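Local coordinates for beta-glucosidase (Pseudoalteromonas sp., PDB 3F95), which is the extra C-terminal beta-sandwich domain of an enzyme that probably hydrolyses beta-1,3 and beta-1,4 glucans from their chain ends, at residues A[13-25]-A[61-75]. Residues are numbered along the deposited sequence; the frame is centred on the assembly and turned at random. Where two conformers were deposited one is given.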
# COMPACT_ATOMS: atom_id res chain seq x y z
N SER A 13 -3.98 -0.10 13.20
CA SER A 13 -4.70 -1.35 12.98
C SER A 13 -5.60 -1.20 11.76
O SER A 13 -5.93 -0.08 11.36
CB SER A 13 -5.54 -1.70 14.20
OG SER A 13 -6.56 -0.74 14.35
N LEU A 14 -5.98 -2.33 11.16
CA LEU A 14 -6.88 -2.35 10.01
C LEU A 14 -8.21 -1.75 10.40
O LEU A 14 -8.76 -2.09 11.46
CB LEU A 14 -7.09 -3.80 9.54
CG LEU A 14 -5.86 -4.40 8.84
CD1 LEU A 14 -5.94 -5.93 8.71
CD2 LEU A 14 -5.71 -3.79 7.48
N ALA A 15 -8.72 -0.86 9.56
CA ALA A 15 -10.06 -0.31 9.74
C ALA A 15 -11.05 -1.45 9.47
O ALA A 15 -10.70 -2.48 8.88
CB ALA A 15 -10.29 0.85 8.76
N LYS A 16 -12.29 -1.40 9.95
CA LYS A 16 -13.15 -2.65 10.00
C LYS A 16 -13.34 -3.61 8.75
O LYS A 16 -13.13 -4.83 8.84
CB LYS A 16 -14.49 -2.32 10.66
CG LYS A 16 -14.37 -1.99 12.17
CD LYS A 16 -15.53 -1.11 12.71
CE LYS A 16 -16.72 -1.93 13.19
NZ LYS A 16 -17.88 -1.07 13.57
N ASN A 17 -13.80 -3.05 7.63
CA ASN A 17 -13.96 -3.59 6.29
C ASN A 17 -12.65 -3.81 5.53
O ASN A 17 -12.70 -3.99 4.33
CB ASN A 17 -14.90 -2.62 5.49
CG ASN A 17 -15.37 -3.17 4.12
OD1 ASN A 17 -15.54 -4.38 3.93
ND2 ASN A 17 -15.63 -2.24 3.18
N MET A 18 -11.50 -3.83 6.22
CA MET A 18 -10.20 -3.94 5.54
C MET A 18 -9.39 -5.18 5.92
O MET A 18 -9.44 -5.65 7.06
CB MET A 18 -9.31 -2.70 5.73
CG MET A 18 -9.97 -1.33 5.59
SD MET A 18 -10.66 -1.07 3.98
CE MET A 18 -9.22 -1.06 2.92
N THR A 19 -8.61 -5.69 4.96
CA THR A 19 -7.63 -6.75 5.20
C THR A 19 -6.40 -6.50 4.38
O THR A 19 -6.46 -5.87 3.34
CB THR A 19 -7.88 -8.13 4.50
OG1 THR A 19 -9.02 -8.15 3.65
CG2 THR A 19 -7.65 -9.29 5.36
N TRP A 20 -5.30 -7.11 4.82
CA TRP A 20 -4.15 -7.27 3.96
C TRP A 20 -4.41 -8.54 3.12
O TRP A 20 -5.05 -9.52 3.60
CB TRP A 20 -2.88 -7.48 4.78
CG TRP A 20 -2.54 -6.35 5.71
CD1 TRP A 20 -2.66 -6.34 7.05
CD2 TRP A 20 -1.99 -5.08 5.33
NE1 TRP A 20 -2.26 -5.11 7.56
CE2 TRP A 20 -1.81 -4.33 6.52
CE3 TRP A 20 -1.65 -4.50 4.11
CZ2 TRP A 20 -1.30 -3.01 6.53
CZ3 TRP A 20 -1.13 -3.19 4.11
CH2 TRP A 20 -0.96 -2.47 5.31
N GLN A 21 -3.94 -8.52 1.88
CA GLN A 21 -4.05 -9.67 0.99
C GLN A 21 -2.67 -10.00 0.43
O GLN A 21 -2.06 -9.16 -0.24
CB GLN A 21 -5.01 -9.39 -0.18
CG GLN A 21 -6.46 -9.37 0.20
CD GLN A 21 -7.43 -9.53 -0.98
OE1 GLN A 21 -7.23 -10.35 -1.89
NE2 GLN A 21 -8.50 -8.77 -0.94
N LEU A 22 -2.21 -11.22 0.67
CA LEU A 22 -0.89 -11.65 0.18
C LEU A 22 -1.12 -12.71 -0.90
O LEU A 22 -1.60 -13.81 -0.59
CB LEU A 22 -0.06 -12.23 1.33
CG LEU A 22 0.57 -11.30 2.39
CD1 LEU A 22 -0.50 -10.55 3.20
CD2 LEU A 22 1.48 -12.09 3.36
N ALA A 23 -0.87 -12.32 -2.15
CA ALA A 23 -1.21 -13.14 -3.32
C ALA A 23 0.02 -13.50 -4.14
O ALA A 23 0.53 -12.68 -4.96
CB ALA A 23 -2.30 -12.44 -4.17
N ASP A 24 0.54 -14.70 -3.90
CA ASP A 24 1.70 -15.16 -4.69
C ASP A 24 1.25 -15.98 -5.92
O ASP A 24 0.07 -15.96 -6.27
CB ASP A 24 2.72 -15.90 -3.82
CG ASP A 24 2.14 -17.15 -3.16
OD1 ASP A 24 1.13 -17.70 -3.66
OD2 ASP A 24 2.70 -17.57 -2.13
N THR A 25 2.16 -16.71 -6.55
CA THR A 25 1.82 -17.45 -7.79
C THR A 25 1.21 -18.82 -7.48
O THR A 25 0.87 -19.58 -8.41
CB THR A 25 3.03 -17.60 -8.71
OG1 THR A 25 4.10 -18.24 -7.99
CG2 THR A 25 3.52 -16.19 -9.22
N PHE A 61 7.01 -5.82 4.67
CA PHE A 61 6.72 -6.82 3.65
C PHE A 61 7.99 -7.15 2.88
O PHE A 61 8.70 -6.25 2.42
CB PHE A 61 5.63 -6.29 2.72
CG PHE A 61 4.32 -5.99 3.43
CD1 PHE A 61 3.39 -7.00 3.66
CD2 PHE A 61 4.00 -4.69 3.83
CE1 PHE A 61 2.18 -6.74 4.29
CE2 PHE A 61 2.79 -4.39 4.47
CZ PHE A 61 1.87 -5.43 4.73
N ASN A 62 8.28 -8.45 2.71
CA ASN A 62 9.47 -8.89 1.97
C ASN A 62 9.01 -9.77 0.82
O ASN A 62 8.31 -10.76 1.07
CB ASN A 62 10.39 -9.72 2.89
CG ASN A 62 11.00 -8.90 4.01
OD1 ASN A 62 11.39 -7.75 3.83
ND2 ASN A 62 11.11 -9.52 5.19
N TRP A 63 9.34 -9.38 -0.42
CA TRP A 63 9.07 -10.18 -1.62
C TRP A 63 10.35 -10.94 -1.97
O TRP A 63 11.44 -10.33 -2.12
CB TRP A 63 8.80 -9.29 -2.81
CG TRP A 63 7.44 -8.68 -2.93
CD1 TRP A 63 6.46 -9.06 -3.80
CD2 TRP A 63 6.90 -7.58 -2.16
NE1 TRP A 63 5.36 -8.28 -3.64
CE2 TRP A 63 5.60 -7.36 -2.65
CE3 TRP A 63 7.41 -6.75 -1.15
CZ2 TRP A 63 4.78 -6.32 -2.16
CZ3 TRP A 63 6.58 -5.73 -0.62
CH2 TRP A 63 5.28 -5.53 -1.13
N ARG A 64 10.23 -12.26 -2.12
CA ARG A 64 11.31 -13.08 -2.65
C ARG A 64 10.97 -13.73 -3.98
O ARG A 64 11.87 -14.29 -4.63
CB ARG A 64 11.72 -14.14 -1.62
CG ARG A 64 12.32 -13.53 -0.38
CD ARG A 64 12.63 -14.59 0.62
NE ARG A 64 13.74 -15.40 0.13
CZ ARG A 64 13.80 -16.72 0.25
NH1 ARG A 64 12.81 -17.38 0.84
NH2 ARG A 64 14.86 -17.36 -0.23
N ALA A 65 9.71 -13.65 -4.38
CA ALA A 65 9.28 -14.04 -5.72
C ALA A 65 8.03 -13.25 -6.08
O ALA A 65 7.47 -12.58 -5.23
CB ALA A 65 9.01 -15.56 -5.83
N GLN A 66 7.63 -13.37 -7.35
CA GLN A 66 6.43 -12.73 -7.88
C GLN A 66 5.22 -12.79 -6.94
O GLN A 66 4.75 -13.88 -6.61
CB GLN A 66 6.07 -13.36 -9.22
CG GLN A 66 4.85 -12.71 -9.85
CD GLN A 66 5.12 -11.28 -10.33
OE1 GLN A 66 6.25 -10.92 -10.67
NE2 GLN A 66 4.07 -10.48 -10.37
N ALA A 67 4.70 -11.63 -6.53
CA ALA A 67 3.57 -11.59 -5.60
C ALA A 67 3.02 -10.19 -5.54
O ALA A 67 3.73 -9.24 -5.88
CB ALA A 67 4.00 -12.02 -4.21
N ALA A 68 1.73 -10.11 -5.18
CA ALA A 68 1.04 -8.82 -4.97
C ALA A 68 0.59 -8.73 -3.52
O ALA A 68 -0.05 -9.64 -2.99
CB ALA A 68 -0.14 -8.69 -5.89
N LEU A 69 0.91 -7.61 -2.91
CA LEU A 69 0.36 -7.25 -1.61
C LEU A 69 -0.74 -6.24 -1.86
O LEU A 69 -0.52 -5.27 -2.61
CB LEU A 69 1.41 -6.56 -0.76
CG LEU A 69 0.84 -5.97 0.53
CD1 LEU A 69 0.49 -7.12 1.55
CD2 LEU A 69 1.74 -4.91 1.09
N SER A 70 -1.91 -6.46 -1.28
CA SER A 70 -2.96 -5.43 -1.31
C SER A 70 -3.44 -5.08 0.09
O SER A 70 -3.42 -5.93 1.02
CB SER A 70 -4.16 -5.93 -2.13
OG SER A 70 -3.77 -6.20 -3.49
N LEU A 71 -3.87 -3.83 0.26
CA LEU A 71 -4.71 -3.46 1.36
C LEU A 71 -6.10 -3.33 0.73
O LEU A 71 -6.32 -2.48 -0.15
CB LEU A 71 -4.24 -2.12 1.96
CG LEU A 71 -5.11 -1.53 3.06
CD1 LEU A 71 -5.21 -2.45 4.26
CD2 LEU A 71 -4.55 -0.14 3.45
N SER A 72 -7.02 -4.19 1.15
CA SER A 72 -8.23 -4.42 0.36
C SER A 72 -9.50 -4.35 1.19
O SER A 72 -9.48 -4.58 2.39
CB SER A 72 -8.12 -5.75 -0.41
OG SER A 72 -8.29 -6.85 0.46
N TYR A 73 -10.60 -3.99 0.52
CA TYR A 73 -11.91 -3.92 1.14
C TYR A 73 -12.52 -5.33 1.14
O TYR A 73 -12.39 -6.07 0.16
CB TYR A 73 -12.81 -2.96 0.35
CG TYR A 73 -12.38 -1.50 0.39
CD1 TYR A 73 -12.84 -0.66 1.40
CD2 TYR A 73 -11.55 -0.98 -0.58
CE1 TYR A 73 -12.46 0.68 1.44
CE2 TYR A 73 -11.17 0.37 -0.55
CZ TYR A 73 -11.63 1.18 0.47
OH TYR A 73 -11.24 2.53 0.51
N LEU A 74 -13.16 -5.71 2.22
CA LEU A 74 -13.73 -7.06 2.29
C LEU A 74 -14.84 -7.28 1.25
O LEU A 74 -14.98 -8.37 0.69
CB LEU A 74 -14.10 -7.42 3.74
CG LEU A 74 -12.82 -7.72 4.57
CD1 LEU A 74 -13.12 -7.92 6.03
CD2 LEU A 74 -12.07 -8.94 4.02
N GLU A 75 -15.57 -6.21 0.93
CA GLU A 75 -16.45 -6.21 -0.23
C GLU A 75 -16.23 -4.92 -1.01
O GLU A 75 -15.93 -3.91 -0.39
CB GLU A 75 -17.92 -6.33 0.19
CG GLU A 75 -18.40 -5.22 1.10
CD GLU A 75 -19.89 -5.27 1.34
OE1 GLU A 75 -20.51 -4.19 1.41
OE2 GLU A 75 -20.45 -6.39 1.47
O HOH W 1 5.28 -16.33 -6.24
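Strands 18-24 and 67-73 pair antiparallel in one sheet of a beta-sandwich of the galactose-binding-like class, their side chains alternating between an apolar face and a more polar one with T19, Q21, S70 and S72. Backbone bonds run in reciprocal pairs, T19 with S72, Q21 with S70 and A23 with A68; S72 N reaches T19 O at 2.8 Å. M18, W20, L22, L69, L71 and Y73 all turn to the apolar face, where strand 58-63 of the second sheet adds F61. The W20 indole is clamped: L71 CD1 lies over one face of its six-membered ring, 4.1 Å from the centroid, and packs against L14 CD2 (3.5 Å) on that same side, while F61 comes edge-on to the opposite face, CZ 3.7 Å from W20 CE3, with the planes at 57°. Bends at chi2 (-60°) and chi3 (-65°) fold M18 back so that CE makes a CH-pi contact over the centre of the Y73 ring, 3.9 Å from the centroid, while SD, oblique to the ring and 3.4 Å from Y73 CD1, adds a Met-aromatic contact. Next to Y73, L74 N hydrogen-bonds N17 O and, weakly, N17 OD1. Methionine and leucine contacts thus bind the paired strands to each other, whereas the W20-F61 pair links the two sheets.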